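Local coordinates for protein endo-xylogalacturonan hydrolase A (Aspergillus tubingensis, PDB 4C2L) that hydrolyses the galacturonan backbone of xylogalacturonan, the xylose-substituted component of the hairy regions of pectin, as a secreted family 28 glycoside hydrolase, at residues A[118-132]-A[177-189]. Numbering follows the deposited sequence. Where two conformers were deposited one is given.
Sequences QDAWDLFASDSSYSR and ANSKSDNPPKNTD
The loop 177-189 wraps along helix 118-126, with CA atoms closest at W121 and P185, 5.6 Å apart, and similar approaches at Q118-S179 and D122-N183. W121 is the apolar centre. With CG beside its backbone N (chi1 -54°), the indole reaches into the loop and takes P185 CB over the middle of its six-membered ring, a CH-pi contact of 3.5 Å to the centroid; N178 O lies at the ring's edge, and A177 CB packs by CZ2.

At the start of the helix the Q118 amide is gripped from both ends. OE1 receives K180 N at 2.8 Å in a nearly straight bond (174°) from above the carbonyl plane, while NE2 donates a hydrogen bond to S179 OG at 3.0 Å, which lies in the plane of the amide. A water joins OE1 to N178 O and K180 NZ. One turn on, D122 OD1 takes two donors: S181 OG on its syn lone pair, and N183 ND2 at 2.9 Å from the anti side, well out of the carboxylate plane. S179 and S181 each also form an ST turn, so the hydroxyls that meet the helix shape the loop as well. A second water links W121 O to P184 O.

Beyond the helix, R132 bends at chi3 (-78°) to lay its guanidinium over the face of F124, NH2 3.4 Å above the ring; the guanidinium edge donates to K186 O through NH1 (2.8 Å) and to N187 OD1 through NH2.

N187 also touches D210, probably the catalytic proton donor, so this end of the contact borders the probable active site. In the parallel beta-helix, the helix follows strand 112-114 and covers the loop joining strands 168-176 and 191-196.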
loop_
_atom_site.group_PDB
_atom_site.type_symbol
_atom_site.label_atom_id
_atom_site.label_comp_id
_atom_site.label_asym_id
_atom_site.label_seq_id
_atom_site.Cartn_x
_atom_site.Cartn_y
_atom_site.Cartn_z
ATOM N N GLN A 118 -5.363 -16.382 -6.801
ATOM C CA GLN A 118 -5.331 -17.587 -5.945
ATOM C C GLN A 118 -4.142 -18.491 -6.258
ATOM O O GLN A 118 -3.438 -18.937 -5.346
ATOM C CB GLN A 118 -6.625 -18.410 -6.083
ATOM C CG GLN A 118 -6.688 -19.567 -5.088
ATOM C CD GLN A 118 -6.866 -19.096 -3.643
ATOM O OE1 GLN A 118 -7.767 -18.303 -3.341
ATOM N NE2 GLN A 118 -6.007 -19.575 -2.745
ATOM N N ASP A 119 -3.942 -18.785 -7.539
ATOM C CA ASP A 119 -2.861 -19.694 -7.910
ATOM C C ASP A 119 -1.502 -19.147 -7.471
ATOM O O ASP A 119 -0.649 -19.904 -7.000
ATOM C CB ASP A 119 -2.861 -19.968 -9.413
ATOM C CG ASP A 119 -4.005 -20.864 -9.850
ATOM O OD1 ASP A 119 -4.786 -21.346 -8.999
ATOM O OD2 ASP A 119 -4.128 -21.070 -11.073
ATOM N N ALA A 120 -1.313 -17.839 -7.630
ATOM C CA ALA A 120 -0.075 -17.185 -7.216
ATOM C C ALA A 120 0.111 -17.308 -5.711
ATOM O O ALA A 120 1.222 -17.566 -5.242
ATOM C CB ALA A 120 -0.064 -15.724 -7.650
ATOM N N TRP A 121 -0.964 -17.129 -4.937
ATOM C CA TRP A 121 -0.803 -17.234 -3.479
ATOM C C TRP A 121 -0.435 -18.626 -3.064
ATOM O O TRP A 121 0.362 -18.819 -2.157
ATOM C CB TRP A 121 -2.063 -16.812 -2.733
ATOM C CG TRP A 121 -2.559 -15.450 -3.104
ATOM C CD1 TRP A 121 -1.809 -14.342 -3.513
ATOM C CD2 TRP A 121 -3.953 -14.999 -3.105
ATOM N NE1 TRP A 121 -2.641 -13.271 -3.772
ATOM C CE2 TRP A 121 -3.936 -13.605 -3.533
ATOM C CE3 TRP A 121 -5.184 -15.609 -2.813
ATOM C CZ2 TRP A 121 -5.110 -12.856 -3.665
ATOM C CZ3 TRP A 121 -6.353 -14.845 -2.932
ATOM C CH2 TRP A 121 -6.320 -13.502 -3.344
ATOM N N ASP A 122 -1.022 -19.617 -3.723
ATOM C CA ASP A 122 -0.742 -21.010 -3.377
ATOM C C ASP A 122 0.663 -21.417 -3.793
ATOM O O ASP A 122 1.356 -22.119 -3.048
ATOM C CB ASP A 122 -1.788 -21.933 -4.008
ATOM C CG ASP A 122 -3.174 -21.758 -3.386
ATOM O OD1 ASP A 122 -3.301 -21.502 -2.179
ATOM O OD2 ASP A 122 -4.150 -21.927 -4.116
ATOM N N LEU A 123 1.099 -20.955 -4.965
ATOM C CA LEU A 123 2.467 -21.210 -5.420
ATOM C C LEU A 123 3.485 -20.533 -4.502
ATOM O O LEU A 123 4.442 -21.159 -4.060
ATOM C CB LEU A 123 2.660 -20.751 -6.864
ATOM C CG LEU A 123 4.030 -20.993 -7.501
ATOM C CD1 LEU A 123 4.461 -22.450 -7.367
ATOM C CD2 LEU A 123 3.968 -20.594 -8.972
ATOM N N PHE A 124 3.257 -19.260 -4.198
ATOM C CA PHE A 124 4.162 -18.544 -3.301
ATOM C C PHE A 124 4.250 -19.223 -1.923
ATOM O O PHE A 124 5.306 -19.241 -1.305
ATOM C CB PHE A 124 3.697 -17.107 -3.136
ATOM C CG PHE A 124 4.592 -16.297 -2.257
ATOM C CD1 PHE A 124 5.837 -15.900 -2.723
ATOM C CD2 PHE A 124 4.210 -15.962 -0.958
ATOM C CE1 PHE A 124 6.683 -15.151 -1.923
ATOM C CE2 PHE A 124 5.058 -15.221 -0.150
ATOM C CZ PHE A 124 6.300 -14.823 -0.638
ATOM N N ALA A 125 3.129 -19.760 -1.443
ATOM C CA ALA A 125 3.090 -20.433 -0.138
ATOM C C ALA A 125 4.042 -21.631 -0.088
ATOM O O ALA A 125 4.672 -21.870 0.940
ATOM C CB ALA A 125 1.664 -20.865 0.199
ATOM N N SER A 126 4.166 -22.351 -1.202
ATOM C CA SER A 126 5.057 -23.522 -1.275
ATOM C C SER A 126 6.463 -23.165 -1.739
ATOM O O SER A 126 7.415 -23.914 -1.484
ATOM C CB SER A 126 4.483 -24.586 -2.213
ATOM O OG SER A 126 3.394 -25.257 -1.619
ATOM N N ASP A 127 6.593 -22.036 -2.431
ATOM C CA ASP A 127 7.865 -21.633 -3.038
ATOM C C ASP A 127 8.044 -20.116 -2.931
ATOM O O ASP A 127 7.554 -19.360 -3.762
ATOM C CB ASP A 127 7.885 -22.081 -4.501
ATOM C CG ASP A 127 9.179 -21.704 -5.234
ATOM O OD1 ASP A 127 10.097 -21.103 -4.635
ATOM O OD2 ASP A 127 9.252 -22.004 -6.440
ATOM N N SER A 128 8.753 -19.681 -1.902
ATOM C CA SER A 128 8.893 -18.263 -1.624
ATOM C C SER A 128 9.746 -17.542 -2.684
ATOM O O SER A 128 9.828 -16.328 -2.665
ATOM C CB SER A 128 9.498 -18.061 -0.230
ATOM O OG SER A 128 10.812 -18.588 -0.219
ATOM N N SER A 129 10.363 -18.283 -3.603
ATOM C CA SER A 129 11.145 -17.656 -4.666
ATOM C C SER A 129 10.249 -17.203 -5.829
ATOM O O SER A 129 10.722 -16.528 -6.749
ATOM C CB SER A 129 12.255 -18.588 -5.171
ATOM O OG SER A 129 11.731 -19.605 -6.004
ATOM N N TYR A 130 8.973 -17.594 -5.806
ATOM C CA TYR A 130 8.060 -17.181 -6.869
ATOM C C TYR A 130 7.826 -15.661 -6.788
ATOM O O TYR A 130 7.433 -15.138 -5.742
ATOM C CB TYR A 130 6.739 -17.968 -6.819
ATOM C CG TYR A 130 5.826 -17.596 -7.960
ATOM C CD1 TYR A 130 6.228 -17.794 -9.282
ATOM C CD2 TYR A 130 4.569 -17.028 -7.726
ATOM C CE1 TYR A 130 5.409 -17.449 -10.348
ATOM C CE2 TYR A 130 3.735 -16.688 -8.792
ATOM C CZ TYR A 130 4.171 -16.883 -10.097
ATOM O OH TYR A 130 3.369 -16.522 -11.177
ATOM N N SER A 131 8.083 -14.965 -7.895
ATOM C CA SER A 131 8.028 -13.515 -7.962
ATOM C C SER A 131 6.768 -13.115 -8.734
ATOM O O SER A 131 6.552 -13.567 -9.864
ATOM C CB SER A 131 9.282 -12.987 -8.684
ATOM O OG SER A 131 9.259 -11.583 -8.809
ATOM N N ARG A 132 5.936 -12.300 -8.084
ATOM C CA ARG A 132 4.601 -11.948 -8.605
ATOM C C ARG A 132 4.505 -10.483 -9.032
ATOM O O ARG A 132 5.125 -9.606 -8.418
ATOM C CB ARG A 132 3.536 -12.203 -7.532
ATOM C CG ARG A 132 3.456 -13.649 -7.070
ATOM C CD ARG A 132 2.723 -13.729 -5.746
ATOM N NE ARG A 132 3.617 -13.318 -4.655
ATOM C CZ ARG A 132 3.213 -12.949 -3.446
ATOM N NH1 ARG A 132 1.917 -12.878 -3.158
ATOM N NH2 ARG A 132 4.117 -12.640 -2.514
ATOM N N ALA A 177 -8.712 -8.879 -1.214
ATOM C CA ALA A 177 -8.000 -10.115 -1.515
ATOM C C ALA A 177 -8.456 -11.136 -0.488
ATOM O O ALA A 177 -8.241 -10.931 0.712
ATOM C CB ALA A 177 -6.494 -9.887 -1.415
ATOM N N ASN A 178 -9.110 -12.208 -0.956
ATOM C CA ASN A 178 -9.596 -13.286 -0.096
ATOM C C ASN A 178 -9.235 -14.629 -0.690
ATOM O O ASN A 178 -9.596 -14.910 -1.827
ATOM C CB ASN A 178 -11.115 -13.200 0.060
ATOM C CG ASN A 178 -11.538 -11.984 0.862
ATOM O OD1 ASN A 178 -11.918 -10.963 0.283
ATOM N ND2 ASN A 178 -11.419 -12.063 2.184
ATOM N N SER A 179 -8.505 -15.429 0.077
ATOM C CA SER A 179 -8.097 -16.755 -0.361
ATOM C C SER A 179 -9.209 -17.770 -0.144
ATOM O O SER A 179 -9.886 -17.746 0.871
ATOM C CB SER A 179 -6.880 -17.216 0.432
ATOM O OG SER A 179 -6.512 -18.523 0.010
ATOM N N LYS A 180 -9.377 -18.657 -1.114
ATOM C CA LYS A 180 -10.312 -19.775 -1.014
ATOM C C LYS A 180 -9.699 -20.985 -0.302
ATOM O O LYS A 180 -10.365 -22.013 -0.111
ATOM C CB LYS A 180 -10.767 -20.152 -2.422
ATOM C CG LYS A 180 -11.717 -19.127 -3.018
ATOM C CD LYS A 180 -12.253 -19.567 -4.373
ATOM C CE LYS A 180 -11.590 -18.826 -5.523
ATOM N NZ LYS A 180 -11.837 -17.345 -5.501
ATOM N N SER A 181 -8.433 -20.870 0.090
ATOM C CA SER A 181 -7.747 -21.968 0.776
ATOM C C SER A 181 -7.192 -21.481 2.105
ATOM O O SER A 181 -7.553 -20.401 2.568
ATOM C CB SER A 181 -6.622 -22.529 -0.095
ATOM O OG SER A 181 -5.539 -21.638 -0.198
ATOM N N ASP A 182 -6.296 -22.270 2.685
ATOM C CA ASP A 182 -5.655 -21.924 3.946
ATOM C C ASP A 182 -4.430 -21.056 3.728
ATOM O O ASP A 182 -3.851 -20.563 4.689
ATOM C CB ASP A 182 -5.235 -23.190 4.686
ATOM C CG ASP A 182 -6.416 -24.069 5.045
ATOM O OD1 ASP A 182 -7.222 -23.624 5.892
ATOM O OD2 ASP A 182 -6.535 -25.189 4.478
ATOM N N ASN A 183 -4.019 -20.898 2.473
ATOM C CA ASN A 183 -2.883 -20.027 2.164
ATOM C C ASN A 183 -3.359 -18.592 2.058
ATOM O O ASN A 183 -4.236 -18.301 1.257
ATOM C CB ASN A 183 -2.217 -20.449 0.860
ATOM C CG ASN A 183 -1.543 -21.800 0.972
ATOM O OD1 ASN A 183 -0.908 -22.099 1.980
ATOM N ND2 ASN A 183 -1.647 -22.592 -0.072
ATOM N N PRO A 184 -2.775 -17.686 2.866
ATOM C CA PRO A 184 -3.235 -16.295 2.833
ATOM C C PRO A 184 -2.760 -15.538 1.589
ATOM O O PRO A 184 -1.806 -15.974 0.907
ATOM C CB PRO A 184 -2.627 -15.676 4.103
ATOM C CG PRO A 184 -1.526 -16.585 4.509
ATOM C CD PRO A 184 -1.667 -17.908 3.816
ATOM N N PRO A 185 -3.435 -14.422 1.271
ATOM C CA PRO A 185 -3.017 -13.581 0.142
ATOM C C PRO A 185 -1.816 -12.715 0.559
ATOM O O PRO A 185 -1.958 -11.521 0.818
ATOM C CB PRO A 185 -4.252 -12.731 -0.139
ATOM C CG PRO A 185 -5.021 -12.698 1.147
ATOM C CD PRO A 185 -4.698 -13.966 1.883
ATOM N N LYS A 186 -0.642 -13.336 0.624
ATOM C CA LYS A 186 0.566 -12.670 1.132
ATOM C C LYS A 186 0.963 -11.454 0.292
ATOM O O LYS A 186 0.852 -11.484 -0.926
ATOM C CB LYS A 186 1.744 -13.643 1.120
ATOM C CG LYS A 186 1.660 -14.763 2.134
ATOM C CD LYS A 186 1.865 -14.265 3.545
ATOM C CE LYS A 186 2.088 -15.441 4.490
ATOM N NZ LYS A 186 2.261 -14.960 5.895
ATOM N N ASN A 187 1.441 -10.404 0.960
ATOM C CA ASN A 187 2.044 -9.248 0.285
ATOM C C ASN A 187 1.075 -8.523 -0.638
ATOM O O ASN A 187 1.491 -7.960 -1.647
ATOM C CB ASN A 187 3.296 -9.685 -0.491
ATOM C CG ASN A 187 4.268 -10.465 0.378
ATOM O OD1 ASN A 187 4.432 -11.675 0.209
ATOM N ND2 ASN A 187 4.911 -9.771 1.331
ATOM N N THR A 188 -0.211 -8.552 -0.289
ATOM C CA THR A 188 -1.218 -7.846 -1.069
ATOM C C THR A 188 -1.350 -6.394 -0.604
ATOM O O THR A 188 -2.448 -5.938 -0.273
ATOM C CB THR A 188 -2.568 -8.587 -1.061
ATOM O OG1 THR A 188 -2.890 -9.005 0.277
ATOM C CG2 THR A 188 -2.469 -9.822 -1.989
ATOM N N ASP A 189 -0.219 -5.663 -0.576
ATOM C CA ASP A 189 -0.231 -4.254 -0.133
ATOM C C ASP A 189 -1.273 -3.463 -0.924
ATOM O O ASP A 189 -1.364 -3.604 -2.148
ATOM C CB ASP A 189 1.110 -3.568 -0.423
ATOM C CG ASP A 189 2.296 -4.225 0.243
ATOM O OD1 ASP A 189 2.214 -5.390 0.675
ATOM O OD2 ASP A 189 3.359 -3.552 0.302
HETATM O O HOH W 1 -9.374 -16.458 -4.473
HETATM O O HOH W 2 0.371 -17.510 0.305
#